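PDB 6ABX: citrate synthase from Metallosphaera sedula, which probably catalyses the condensation of oxaloacetate with acetyl-CoA and water to give citrate and CoA in the tricarboxylic acid cycle. Local coordinates for residues T18-E23 against D178-A183; P91-R96 against A208-L213; A187-A192 against A338-Y343; I117-K122 against D197-V202; K223-I228 against E284-V289. All blocks are in the same frame, centred on the assembly; numbering follows the deposited sequence.

Contact 1. Residues T18-E23 against D178-A183; sequences TYIDGE and DHEMNA
Ile20 lays its terminal methyl CD1 over the centre of the His179 imidazole, 3.6 Å from the ring centroid and 9° off the normal, a CH-pi contact. CG1, anti to the carbonyl carbon (chi1 -58°), carries the branch across the ring at about a right angle. The polar half of the contact is equally close-set. Asp178 OD2 takes Thr18 OG1 at 2.6 Å and Glu180 N at 2.9 Å from opposite faces of its carboxylate, the second bond closing an Asx turn; His339 NE2 is a further partner. The extended Glu180 chain runs close past Thr18 O and accepts Ile20 N on OE1 at 3.1 Å, a bent bond of 139°. On the other side of strand 18-21 the packing against the loop ends: Tyr19 and Asp21 point away from it and are partly exposed, Tyr19 meeting the Tyr356 ring of the second subunit. His179 itself is held by Tyr256 OH at NE2, and its ND1 is hydrogen-bonded to a bound citrate anion. The outermost strand, within this chain, of a small antiparallel sheet thus backs the loop bearing His179 and Asn182, two oxaloacetate-binding residues of the citrate synthase active site.

Contact 2. Residues P91-R96 against A208-L213; sequences PMDILR and ALKGPL
Lys210 and Asp93 meet tip to tip: NZ donates to OD1 at 2.8 Å, using the syn lone pair of the carboxylate in a salt bridge to the buried Asp93. The same OD1 also pairs with Arg96 NH1 at 3.0 Å, one turn further along its own helix, so a single oxygen is gripped by two cations that stand 4.4 Å apart (Arg96 NH1 to Lys210 NZ). Their mutual repulsion is probably offset by further negative charge, since Lys210 NZ also forms a salt bridge with Asp197 OD1 of the second subunit. Arg96 NE is satisfied by Ser100 OG of that subunit. The lysine reaches this site fully stretched, CG anti to the backbone N (chi1 -179°), and its aliphatic stem runs past Met92, whose CB lies 3.8 Å from Lys210 CG. Met92 is bent instead, which brings CE to 3.6 Å from Lys210 N and 3.9 Å from Leu209 CB. A methionine in place of Lys210 would probably leave Asp93 and Asp197 of the second subunit each short of a charged mate. The network ties two chains together at the dimer interface. Helix 91-105 here abuts the C-terminal part of helix 198-209 and the residues that follow, with Met92 also touching Ile206 of helix 198-209 and Pro325 of helix 324-343, Leu209 resting on Phe328, and Leu95 facing Ile123 of helix 112-134.

Contact 3. Residues A187-A192 against A338-Y343; sequences ACLVVA and AHVDEY
Helices 187-192 and 338-343 run in roughly the same direction, their axes 9.5 Å apart at closest and crossing at -38°, with the CA atoms of Leu189 and Val340 5.9 Å from each other. Val340 works as a two-pronged wedge against successive turns of the other helix. CG1, anti to the backbone N (chi1 169°), presses on Ala192 CB at 3.5 Å, tighter than the usual carbon contact, while CG2 rests 4.0 Å from Cys188 CB. Leu189 answers from the opposite helix with a single branch: CD2 touches Tyr343 CB at 3.6 Å and His339 O at 3.7 Å, and lies obliquely to the tyrosine ring. No hydrogen bond crosses between the segments, and all the residues that touch are buried. This is plain helix-on-helix packing in the largely helical citrate synthase fold, where helix 324-343 also supplies Arg332 to the oxaloacetate site. The polar ends turn elsewhere. His339 starts toward helix 187-192, but its ring leads off, with ND1 hydrogen-bonded to Lys13 NZ; Tyr343 OH bonds to Lys348 O. Val340 also touches Ile198 of helix 198-209. Away from Val340, Ala187 and Val190 pack on Val190 and Ala187 of the second subunit.

Contact 4. Residues I117-K122 against D197-V202; sequences IKMTAK and DIYSSV
Met119 bends round one face of the Tyr199 ring, its sulfur set obliquely and its terminal methyl over the face. CE lies 4.2 Å from the ring centroid, 27° off the normal, as a CH-pi contact; SD is 4.5 Å from the centroid at 50°, a Met-aromatic contact. The turn at chi3 (-97°) swings CE over the ring and toward Ile198, whose CG2 is 4.1 Å away. Met119 SD meets Val202 CG2 at 3.7 Å, the two side chains sliding past each other in opposite directions. At the hydroxyl end of the ring a water links the helices, accepting from Lys122 NZ at 3.0 Å and donating to Tyr199 OH at 2.8 Å; the hydroxyl also hydrogen-bonds Asp106 OD2. An alanine in place of Met119 would probably open a gap between Tyr199 and Val202 and leave the ring freer to shift. Helix 112-134 thereby packs on helix 198-209, with Val99 and Met102 of helix 91-105 against Met119 and Thr337 of helix 324-343 against Val202.

Contact 5. Residues K223-I228 against E284-V289; sequences KQFMEI and EIANRV
Phe225 and Ile285 mark the closest backbone approach, CA to CA 6.2 Å, where helices 223-228 and 284-289 cross almost perpendicularly, at 106° with axes 9.6 Å apart. The Phe225 ring, its CG anti to the carbonyl carbon (chi1 -52°), swings toward the other helix and receives the Ala286 methyl on one face: CB is 3.7 Å from the centroid, 17° off the normal, and nearest CE2. One turn on, Ile228 CD1 touches Ile285 CG2 at 3.8 Å and Val289 CG2 at 3.7 Å, spanning two turns of the partner. Ile285 also brings CD1 to 3.6 Å from Phe225 O. The side chains that meet are all apolar and buried, and no hydrogen bond crosses. The pair probably belongs to the small domain of citrate synthase, and Val289 lies next to Leu248 and Phe251 of the acetyl-CoA site. Around it, Phe308 meets the Phe225 ring edge-to-face, helix 234-243 covers Ile228 through Val234 and Tyr237, and Leu312 of helix 310-316 backs Ala286.

How the contacts relate
Contacts 1 to 4 form one connected body. Contact 1, which holds the citrate-bound His179, joins contact 3 through Asp178 OD2 and His339 NE2, 2.9 Å apart in a probable hydrogen bond. Contact 3 passes on to contact 4, its centre 12 Å away, through Cys188 O and Ser201 OG at 3.2 Å. Contacts 2 and 4 use opposite ends of helix 198-209, and in the dimer contact 2 of one subunit meets contact 4 of the other. Contact 5 stands apart, its centre about 37 Å from that of contact 3 and on the acetyl-CoA side; the side chain of Phe225 is about 14 Å from the citrate.

Contact 1. Residues T18-E23 against D178-A183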
# COMPACT_ATOMS: atom_id res chain seq x y z
N THR A 18 -20.03 3.84 7.04
CA THR A 18 -20.35 2.57 7.64
C THR A 18 -20.34 2.71 9.16
O THR A 18 -19.45 3.37 9.72
CB THR A 18 -19.36 1.49 7.20
OG1 THR A 18 -19.49 1.41 5.78
CG2 THR A 18 -19.62 0.17 7.90
N TYR A 19 -21.38 2.19 9.79
CA TYR A 19 -21.42 2.04 11.25
C TYR A 19 -21.52 0.56 11.60
O TYR A 19 -22.44 -0.11 11.13
CB TYR A 19 -22.62 2.76 11.85
CG TYR A 19 -22.75 2.54 13.32
CD1 TYR A 19 -21.77 2.99 14.18
CD2 TYR A 19 -23.81 1.82 13.85
CE1 TYR A 19 -21.82 2.73 15.53
CE2 TYR A 19 -23.89 1.56 15.21
CZ TYR A 19 -22.91 2.07 16.05
OH TYR A 19 -22.93 1.80 17.38
N ILE A 20 -20.64 0.10 12.50
CA ILE A 20 -20.67 -1.22 13.07
C ILE A 20 -21.16 -1.14 14.51
O ILE A 20 -20.55 -0.38 15.28
CB ILE A 20 -19.27 -1.87 13.03
CG1 ILE A 20 -18.72 -1.94 11.60
CG2 ILE A 20 -19.31 -3.22 13.71
CD1 ILE A 20 -17.23 -2.14 11.52
N ASP A 21 -22.22 -1.89 14.81
CA ASP A 21 -22.69 -2.09 16.18
C ASP A 21 -22.20 -3.46 16.65
O ASP A 21 -22.83 -4.46 16.35
CB ASP A 21 -24.20 -1.94 16.27
CG ASP A 21 -24.69 -1.81 17.70
OD1 ASP A 21 -24.04 -2.41 18.61
OD2 ASP A 21 -25.74 -1.13 17.89
N GLY A 22 -21.02 -3.47 17.28
CA GLY A 22 -20.35 -4.70 17.69
C GLY A 22 -21.16 -5.45 18.74
O GLY A 22 -21.28 -6.69 18.73
N GLU A 23 -21.79 -4.68 19.62
CA GLU A 23 -22.56 -5.25 20.72
C GLU A 23 -23.77 -6.04 20.22
O GLU A 23 -24.05 -7.13 20.70
CB GLU A 23 -23.06 -4.12 21.63
CG GLU A 23 -22.03 -3.63 22.61
CD GLU A 23 -21.88 -4.56 23.80
OE1 GLU A 23 -20.73 -4.92 24.12
OE2 GLU A 23 -22.92 -4.94 24.38
N ASP A 178 -17.88 -2.82 2.52
CA ASP A 178 -17.18 -1.96 3.46
C ASP A 178 -17.30 -2.49 4.88
O ASP A 178 -18.30 -3.09 5.22
CB ASP A 178 -17.70 -0.51 3.48
CG ASP A 178 -16.68 0.42 4.13
OD1 ASP A 178 -15.54 0.50 3.60
OD2 ASP A 178 -16.98 0.98 5.22
N HIS A 179 -16.29 -2.15 5.71
CA HIS A 179 -16.41 -2.51 7.13
C HIS A 179 -15.68 -1.47 7.98
O HIS A 179 -14.95 -1.85 8.87
CB HIS A 179 -15.98 -3.94 7.37
CG HIS A 179 -16.70 -4.59 8.50
ND1 HIS A 179 -16.04 -5.07 9.61
CD2 HIS A 179 -18.03 -4.73 8.73
CE1 HIS A 179 -16.93 -5.57 10.47
NE2 HIS A 179 -18.18 -5.40 9.94
N GLU A 180 -15.81 -0.20 7.62
CA GLU A 180 -15.26 0.90 8.43
C GLU A 180 -13.71 0.71 8.38
O GLU A 180 -13.06 0.51 7.32
CB GLU A 180 -16.04 0.89 9.76
CG GLU A 180 -16.36 2.28 10.38
CD GLU A 180 -17.20 2.43 11.67
OE1 GLU A 180 -17.86 1.46 12.10
OE2 GLU A 180 -17.24 3.59 12.27
N MET A 181 -13.03 0.72 9.53
CA MET A 181 -11.62 1.00 9.56
C MET A 181 -10.60 -0.17 9.72
O MET A 181 -9.62 -0.10 10.42
CB MET A 181 -11.42 1.87 10.79
CG MET A 181 -10.14 2.43 10.74
SD MET A 181 -9.61 2.79 9.07
CE MET A 181 -10.82 4.07 8.56
N ASN A 182 -10.64 -1.16 8.92
CA ASN A 182 -9.78 -2.28 9.14
C ASN A 182 -8.36 -1.92 8.63
O ASN A 182 -8.15 -0.84 8.03
CB ASN A 182 -10.42 -3.42 8.38
CG ASN A 182 -10.98 -2.98 7.05
OD1 ASN A 182 -10.25 -2.73 6.09
ND2 ASN A 182 -12.29 -2.77 6.98
N ALA A 183 -7.44 -2.86 8.74
CA ALA A 183 -6.04 -2.64 8.33
C ALA A 183 -5.93 -2.25 6.85
O ALA A 183 -5.08 -1.45 6.51
CB ALA A 183 -5.23 -3.88 8.59

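Contact 2. Residues P91-R96 against A208-L213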
# COMPACT_ATOMS: atom_id res chain seq x y z
N PRO A 91 -2.60 -15.37 -6.22
CA PRO A 91 -3.56 -14.56 -6.94
C PRO A 91 -3.63 -13.12 -6.43
O PRO A 91 -3.92 -12.22 -7.19
CB PRO A 91 -4.90 -15.25 -6.72
CG PRO A 91 -4.61 -16.57 -6.07
CD PRO A 91 -3.15 -16.61 -5.69
N MET A 92 -3.37 -12.93 -5.14
CA MET A 92 -3.31 -11.55 -4.59
C MET A 92 -2.09 -10.80 -5.13
O MET A 92 -2.18 -9.61 -5.42
CB MET A 92 -3.34 -11.60 -3.05
CG MET A 92 -4.74 -11.85 -2.49
SD MET A 92 -6.00 -10.57 -2.88
CE MET A 92 -5.68 -9.45 -1.52
N ASP A 93 -0.98 -11.48 -5.39
CA ASP A 93 0.16 -10.88 -6.05
C ASP A 93 -0.20 -10.49 -7.48
O ASP A 93 0.22 -9.46 -7.95
CB ASP A 93 1.40 -11.79 -6.09
CG ASP A 93 1.97 -12.08 -4.70
OD1 ASP A 93 1.49 -11.47 -3.72
OD2 ASP A 93 2.89 -12.96 -4.59
N ILE A 94 -0.98 -11.33 -8.18
CA ILE A 94 -1.38 -11.02 -9.51
C ILE A 94 -2.28 -9.77 -9.49
O ILE A 94 -2.11 -8.88 -10.24
CB ILE A 94 -2.09 -12.21 -10.18
CG1 ILE A 94 -1.13 -13.39 -10.34
CG2 ILE A 94 -2.67 -11.79 -11.52
CD1 ILE A 94 -1.81 -14.67 -10.80
N LEU A 95 -3.24 -9.75 -8.56
CA LEU A 95 -4.16 -8.63 -8.50
C LEU A 95 -3.41 -7.34 -8.10
O LEU A 95 -3.67 -6.29 -8.70
CB LEU A 95 -5.25 -8.93 -7.47
CG LEU A 95 -6.36 -7.87 -7.44
CD1 LEU A 95 -7.12 -7.88 -8.75
CD2 LEU A 95 -7.30 -8.06 -6.25
N ARG A 96 -2.47 -7.45 -7.14
CA ARG A 96 -1.63 -6.28 -6.73
C ARG A 96 -0.95 -5.72 -7.98
O ARG A 96 -0.96 -4.49 -8.26
CB ARG A 96 -0.63 -6.71 -5.65
CG ARG A 96 0.21 -5.60 -5.03
CD ARG A 96 1.27 -6.25 -4.16
NE ARG A 96 2.24 -7.08 -4.88
CZ ARG A 96 2.75 -8.22 -4.49
NH1 ARG A 96 2.51 -8.68 -3.27
NH2 ARG A 96 3.59 -8.87 -5.28
N ALA A 208 -2.25 -5.09 1.92
CA ALA A 208 -2.64 -5.36 3.32
C ALA A 208 -3.62 -6.54 3.42
O ALA A 208 -3.51 -7.41 4.27
CB ALA A 208 -3.25 -4.13 3.95
N LEU A 209 -4.62 -6.53 2.55
CA LEU A 209 -5.69 -7.53 2.57
C LEU A 209 -5.14 -8.94 2.32
O LEU A 209 -5.71 -9.88 2.83
CB LEU A 209 -6.74 -7.18 1.52
CG LEU A 209 -8.02 -7.99 1.57
CD1 LEU A 209 -8.72 -7.82 2.89
CD2 LEU A 209 -8.94 -7.67 0.38
N LYS A 210 -4.00 -9.05 1.63
CA LYS A 210 -3.36 -10.38 1.41
C LYS A 210 -3.01 -11.08 2.73
O LYS A 210 -2.94 -12.31 2.80
CB LYS A 210 -2.11 -10.19 0.56
CG LYS A 210 -1.39 -11.49 0.23
CD LYS A 210 -0.11 -11.33 -0.51
CE LYS A 210 0.69 -12.63 -0.47
NZ LYS A 210 1.97 -12.52 -1.22
N GLY A 211 -2.60 -10.31 3.73
CA GLY A 211 -2.02 -10.87 4.90
C GLY A 211 -3.03 -11.68 5.70
O GLY A 211 -4.16 -11.24 5.90
N PRO A 212 -2.65 -12.87 6.21
CA PRO A 212 -3.62 -13.74 6.88
C PRO A 212 -4.20 -13.19 8.18
O PRO A 212 -5.24 -13.70 8.58
CB PRO A 212 -2.86 -15.04 7.12
CG PRO A 212 -1.42 -14.60 7.18
CD PRO A 212 -1.30 -13.45 6.17
N LEU A 213 -3.57 -12.19 8.81
CA LEU A 213 -4.07 -11.62 10.04
C LEU A 213 -5.07 -10.47 9.80
O LEU A 213 -5.68 -9.97 10.74
CB LEU A 213 -2.86 -11.16 10.88
CG LEU A 213 -3.14 -10.84 12.35
CD1 LEU A 213 -3.68 -12.08 13.08
CD2 LEU A 213 -1.89 -10.31 13.03

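Contact 3. Residues A187-A192 against A338-Y343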
# COMPACT_ATOMS: atom_id res chain seq x y z
N ALA A 187 -4.43 1.19 5.27
CA ALA A 187 -3.32 1.27 4.29
C ALA A 187 -3.68 2.24 3.17
O ALA A 187 -2.88 3.08 2.78
CB ALA A 187 -3.00 -0.09 3.75
N CYS A 188 -4.93 2.15 2.70
CA CYS A 188 -5.41 2.99 1.62
C CYS A 188 -5.31 4.44 2.08
O CYS A 188 -4.95 5.30 1.27
CB CYS A 188 -6.84 2.73 1.23
SG CYS A 188 -7.09 1.10 0.47
N LEU A 189 -5.73 4.70 3.32
CA LEU A 189 -5.82 6.08 3.84
C LEU A 189 -4.41 6.65 4.09
O LEU A 189 -4.21 7.80 3.80
CB LEU A 189 -6.64 6.12 5.12
CG LEU A 189 -8.14 5.98 4.92
CD1 LEU A 189 -8.82 5.68 6.25
CD2 LEU A 189 -8.71 7.27 4.34
N VAL A 190 -3.47 5.83 4.57
CA VAL A 190 -2.10 6.34 4.77
C VAL A 190 -1.55 6.84 3.44
O VAL A 190 -1.02 7.95 3.33
CB VAL A 190 -1.17 5.32 5.41
CG1 VAL A 190 0.25 5.83 5.46
CG2 VAL A 190 -1.66 5.00 6.82
N VAL A 191 -1.72 6.02 2.40
CA VAL A 191 -1.23 6.40 1.06
C VAL A 191 -1.96 7.64 0.56
O VAL A 191 -1.34 8.56 0.02
CB VAL A 191 -1.41 5.22 0.09
CG1 VAL A 191 -1.20 5.58 -1.35
CG2 VAL A 191 -0.48 4.07 0.48
N ALA A 192 -3.29 7.69 0.71
CA ALA A 192 -4.07 8.84 0.18
C ALA A 192 -3.67 10.14 0.87
O ALA A 192 -3.74 11.21 0.27
CB ALA A 192 -5.53 8.61 0.42
N ALA A 338 -14.42 4.84 -1.35
CA ALA A 338 -15.35 5.74 -0.69
C ALA A 338 -14.68 6.37 0.52
O ALA A 338 -14.83 7.57 0.77
CB ALA A 338 -16.64 5.06 -0.30
N HIS A 339 -13.93 5.56 1.27
CA HIS A 339 -13.25 6.09 2.47
C HIS A 339 -12.20 7.13 2.11
O HIS A 339 -12.05 8.11 2.90
CB HIS A 339 -12.65 4.95 3.32
CG HIS A 339 -13.65 4.39 4.26
ND1 HIS A 339 -14.03 5.07 5.44
CD2 HIS A 339 -14.40 3.28 4.19
CE1 HIS A 339 -14.98 4.36 6.03
NE2 HIS A 339 -15.19 3.22 5.30
N VAL A 340 -11.43 6.89 1.03
CA VAL A 340 -10.41 7.81 0.60
C VAL A 340 -11.11 9.11 0.18
O VAL A 340 -10.69 10.19 0.60
CB VAL A 340 -9.51 7.20 -0.48
CG1 VAL A 340 -8.59 8.21 -1.15
CG2 VAL A 340 -8.70 6.05 0.09
N ASP A 341 -12.14 9.00 -0.67
CA ASP A 341 -12.90 10.21 -1.16
C ASP A 341 -13.38 11.06 0.02
O ASP A 341 -13.23 12.30 0.00
CB ASP A 341 -14.03 9.78 -2.09
CG ASP A 341 -14.65 10.89 -2.92
OD1 ASP A 341 -13.91 11.77 -3.40
OD2 ASP A 341 -15.84 10.83 -3.13
N GLU A 342 -13.92 10.42 1.05
CA GLU A 342 -14.44 11.11 2.21
C GLU A 342 -13.31 11.84 2.95
O GLU A 342 -13.48 13.01 3.29
CB GLU A 342 -15.15 10.10 3.11
CG GLU A 342 -15.65 10.68 4.39
CD GLU A 342 -16.32 9.66 5.28
OE1 GLU A 342 -15.61 8.71 5.75
OE2 GLU A 342 -17.55 9.83 5.53
N TYR A 343 -12.21 11.13 3.19
CA TYR A 343 -11.05 11.67 3.96
C TYR A 343 -10.46 12.90 3.28
O TYR A 343 -10.09 13.88 3.98
CB TYR A 343 -9.96 10.60 4.08
CG TYR A 343 -8.88 10.96 5.06
CD1 TYR A 343 -9.12 10.89 6.42
CD2 TYR A 343 -7.61 11.32 4.64
CE1 TYR A 343 -8.17 11.27 7.35
CE2 TYR A 343 -6.64 11.68 5.56
CZ TYR A 343 -6.90 11.61 6.91
OH TYR A 343 -5.95 11.98 7.85

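Contact 4. Residues I117-K122 against D197-V202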
# COMPACT_ATOMS: atom_id res chain seq x y z
N ILE A 117 -14.58 3.39 -10.25
CA ILE A 117 -15.53 2.65 -11.12
C ILE A 117 -14.77 1.74 -12.08
O ILE A 117 -15.12 0.54 -12.18
CB ILE A 117 -16.46 3.62 -11.88
CG1 ILE A 117 -17.48 4.24 -10.93
CG2 ILE A 117 -17.13 2.91 -13.06
CD1 ILE A 117 -18.17 5.46 -11.54
N LYS A 118 -13.66 2.22 -12.67
CA LYS A 118 -12.87 1.40 -13.53
C LYS A 118 -12.32 0.17 -12.79
O LYS A 118 -12.37 -0.97 -13.28
CB LYS A 118 -11.74 2.20 -14.18
CG LYS A 118 -12.23 3.11 -15.30
CD LYS A 118 -11.14 3.95 -15.88
CE LYS A 118 -11.63 4.59 -17.17
NZ LYS A 118 -10.62 5.52 -17.71
N MET A 119 -11.74 0.39 -11.62
CA MET A 119 -11.17 -0.73 -10.85
C MET A 119 -12.27 -1.74 -10.48
O MET A 119 -12.10 -2.98 -10.58
CB MET A 119 -10.46 -0.23 -9.59
CG MET A 119 -9.13 0.44 -9.88
SD MET A 119 -8.31 0.98 -8.37
CE MET A 119 -8.80 2.69 -8.29
N THR A 120 -13.43 -1.25 -10.06
CA THR A 120 -14.52 -2.08 -9.62
C THR A 120 -15.06 -2.91 -10.80
O THR A 120 -15.33 -4.09 -10.66
CB THR A 120 -15.64 -1.23 -9.01
OG1 THR A 120 -15.12 -0.49 -7.89
CG2 THR A 120 -16.82 -2.07 -8.58
N ALA A 121 -15.12 -2.32 -11.99
CA ALA A 121 -15.54 -3.01 -13.18
C ALA A 121 -14.53 -4.07 -13.61
O ALA A 121 -14.92 -5.15 -14.11
CB ALA A 121 -15.80 -2.04 -14.33
N LYS A 122 -13.25 -3.77 -13.52
CA LYS A 122 -12.24 -4.60 -14.15
C LYS A 122 -11.72 -5.71 -13.25
O LYS A 122 -11.30 -6.72 -13.80
CB LYS A 122 -11.03 -3.78 -14.57
CG LYS A 122 -11.33 -2.73 -15.65
CD LYS A 122 -10.22 -1.76 -15.88
CE LYS A 122 -10.55 -0.85 -17.07
NZ LYS A 122 -9.41 -0.00 -17.47
N ASP A 197 -2.07 8.97 -5.70
CA ASP A 197 -3.29 8.74 -6.51
C ASP A 197 -4.10 7.55 -5.98
O ASP A 197 -3.64 6.75 -5.19
CB ASP A 197 -2.85 8.48 -7.94
CG ASP A 197 -2.05 7.20 -8.07
OD1 ASP A 197 -0.85 7.24 -7.76
OD2 ASP A 197 -2.65 6.16 -8.46
N ILE A 198 -5.36 7.44 -6.46
CA ILE A 198 -6.29 6.47 -5.93
C ILE A 198 -5.87 5.04 -6.29
O ILE A 198 -6.12 4.11 -5.49
CB ILE A 198 -7.73 6.77 -6.41
CG1 ILE A 198 -8.78 5.95 -5.67
CG2 ILE A 198 -7.91 6.66 -7.91
CD1 ILE A 198 -8.84 6.17 -4.19
N TYR A 199 -5.23 4.82 -7.44
CA TYR A 199 -4.70 3.46 -7.74
C TYR A 199 -3.63 3.05 -6.75
O TYR A 199 -3.65 1.90 -6.29
CB TYR A 199 -4.19 3.33 -9.18
CG TYR A 199 -5.21 3.45 -10.28
CD1 TYR A 199 -5.96 2.37 -10.72
CD2 TYR A 199 -5.43 4.67 -10.92
CE1 TYR A 199 -6.83 2.47 -11.80
CE2 TYR A 199 -6.29 4.78 -11.99
CZ TYR A 199 -7.00 3.68 -12.44
OH TYR A 199 -7.84 3.83 -13.51
N SER A 200 -2.69 3.96 -6.42
CA SER A 200 -1.67 3.71 -5.38
C SER A 200 -2.34 3.31 -4.07
O SER A 200 -1.93 2.34 -3.41
CB SER A 200 -0.81 4.93 -5.18
OG SER A 200 0.02 5.16 -6.30
N SER A 201 -3.43 4.02 -3.71
CA SER A 201 -4.19 3.67 -2.45
C SER A 201 -4.69 2.23 -2.50
O SER A 201 -4.50 1.46 -1.52
CB SER A 201 -5.35 4.60 -2.18
OG SER A 201 -4.85 5.86 -1.88
N VAL A 202 -5.38 1.88 -3.58
CA VAL A 202 -5.97 0.59 -3.73
C VAL A 202 -4.89 -0.50 -3.77
O VAL A 202 -5.09 -1.57 -3.18
CB VAL A 202 -6.94 0.49 -4.92
CG1 VAL A 202 -7.36 -0.95 -5.26
CG2 VAL A 202 -8.17 1.36 -4.67
O HOH W 1 -8.16 1.94 -15.58

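Contact 5. Residues K223-I228 against E284-V289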
# COMPACT_ATOMS: atom_id res chain seq x y z
N LYS A 223 -11.44 -24.91 4.19
CA LYS A 223 -10.44 -25.98 4.26
C LYS A 223 -10.78 -26.93 5.41
O LYS A 223 -10.69 -28.13 5.23
CB LYS A 223 -9.05 -25.37 4.47
CG LYS A 223 -7.85 -26.31 4.54
CD LYS A 223 -6.51 -25.52 4.60
CE LYS A 223 -5.27 -26.29 4.19
NZ LYS A 223 -4.53 -26.78 5.38
N GLN A 224 -11.11 -26.37 6.57
CA GLN A 224 -11.53 -27.13 7.77
C GLN A 224 -12.72 -28.03 7.42
O GLN A 224 -12.71 -29.25 7.71
CB GLN A 224 -11.97 -26.19 8.90
CG GLN A 224 -11.50 -26.54 10.29
CD GLN A 224 -10.13 -25.95 10.54
OE1 GLN A 224 -9.39 -25.71 9.59
NE2 GLN A 224 -9.78 -25.72 11.81
N PHE A 225 -13.77 -27.46 6.80
CA PHE A 225 -14.94 -28.25 6.44
C PHE A 225 -14.54 -29.42 5.51
O PHE A 225 -15.07 -30.56 5.64
CB PHE A 225 -16.04 -27.41 5.78
CG PHE A 225 -16.46 -26.18 6.55
CD1 PHE A 225 -16.43 -26.11 7.94
CD2 PHE A 225 -16.86 -25.05 5.84
CE1 PHE A 225 -16.84 -24.96 8.60
CE2 PHE A 225 -17.24 -23.90 6.51
CZ PHE A 225 -17.20 -23.84 7.88
N MET A 226 -13.65 -29.14 4.54
CA MET A 226 -13.23 -30.15 3.59
C MET A 226 -12.45 -31.24 4.34
O MET A 226 -12.64 -32.41 4.05
CB MET A 226 -12.37 -29.54 2.49
CG MET A 226 -13.17 -28.68 1.56
SD MET A 226 -12.09 -27.92 0.36
CE MET A 226 -13.34 -27.50 -0.84
N GLU A 227 -11.63 -30.86 5.31
CA GLU A 227 -10.83 -31.88 6.08
C GLU A 227 -11.75 -32.75 6.94
O GLU A 227 -11.50 -33.97 7.09
CB GLU A 227 -9.75 -31.22 6.94
CG GLU A 227 -8.65 -30.54 6.15
CD GLU A 227 -7.65 -29.76 6.98
OE1 GLU A 227 -7.90 -29.56 8.19
OE2 GLU A 227 -6.61 -29.37 6.42
N ILE A 228 -12.86 -32.20 7.44
CA ILE A 228 -13.82 -32.94 8.26
C ILE A 228 -14.44 -34.04 7.40
O ILE A 228 -14.62 -35.16 7.87
CB ILE A 228 -14.88 -32.01 8.89
CG1 ILE A 228 -14.25 -31.09 9.94
CG2 ILE A 228 -16.09 -32.76 9.43
CD1 ILE A 228 -15.11 -29.95 10.32
N GLU A 284 -23.82 -29.03 5.53
CA GLU A 284 -24.21 -29.82 6.72
C GLU A 284 -23.07 -29.76 7.74
O GLU A 284 -23.32 -29.48 8.94
CB GLU A 284 -24.53 -31.26 6.31
CG GLU A 284 -25.80 -31.35 5.48
CD GLU A 284 -26.14 -32.71 4.88
OE1 GLU A 284 -25.33 -33.66 5.01
OE2 GLU A 284 -27.22 -32.81 4.25
N ILE A 285 -21.85 -30.00 7.26
CA ILE A 285 -20.64 -29.91 8.10
C ILE A 285 -20.55 -28.54 8.76
O ILE A 285 -20.38 -28.42 9.99
CB ILE A 285 -19.38 -30.28 7.32
CG1 ILE A 285 -19.38 -31.76 6.93
CG2 ILE A 285 -18.13 -29.87 8.07
CD1 ILE A 285 -18.33 -32.14 5.95
N ALA A 286 -20.65 -27.46 7.97
CA ALA A 286 -20.49 -26.13 8.50
C ALA A 286 -21.53 -25.82 9.59
O ALA A 286 -21.24 -25.22 10.64
CB ALA A 286 -20.57 -25.14 7.33
N ASN A 287 -22.77 -26.23 9.36
CA ASN A 287 -23.85 -25.98 10.27
C ASN A 287 -23.60 -26.68 11.61
O ASN A 287 -23.80 -26.07 12.68
CB ASN A 287 -25.19 -26.33 9.63
CG ASN A 287 -25.60 -25.26 8.63
OD1 ASN A 287 -25.08 -24.12 8.63
ND2 ASN A 287 -26.55 -25.60 7.77
N ARG A 288 -23.14 -27.93 11.54
CA ARG A 288 -22.79 -28.68 12.76
C ARG A 288 -21.62 -28.04 13.50
O ARG A 288 -21.67 -27.92 14.73
CB ARG A 288 -22.52 -30.15 12.47
CG ARG A 288 -23.76 -30.94 12.13
CD ARG A 288 -23.41 -32.15 11.29
NE ARG A 288 -24.22 -33.34 11.54
CZ ARG A 288 -23.79 -34.37 12.28
NH1 ARG A 288 -22.86 -34.19 13.22
NH2 ARG A 288 -24.28 -35.57 12.06
N VAL A 289 -20.57 -27.60 12.78
CA VAL A 289 -19.48 -26.93 13.41
C VAL A 289 -19.97 -25.66 14.10
O VAL A 289 -19.58 -25.33 15.24
CB VAL A 289 -18.35 -26.58 12.42
CG1 VAL A 289 -17.32 -25.67 13.05
CG2 VAL A 289 -17.70 -27.83 11.86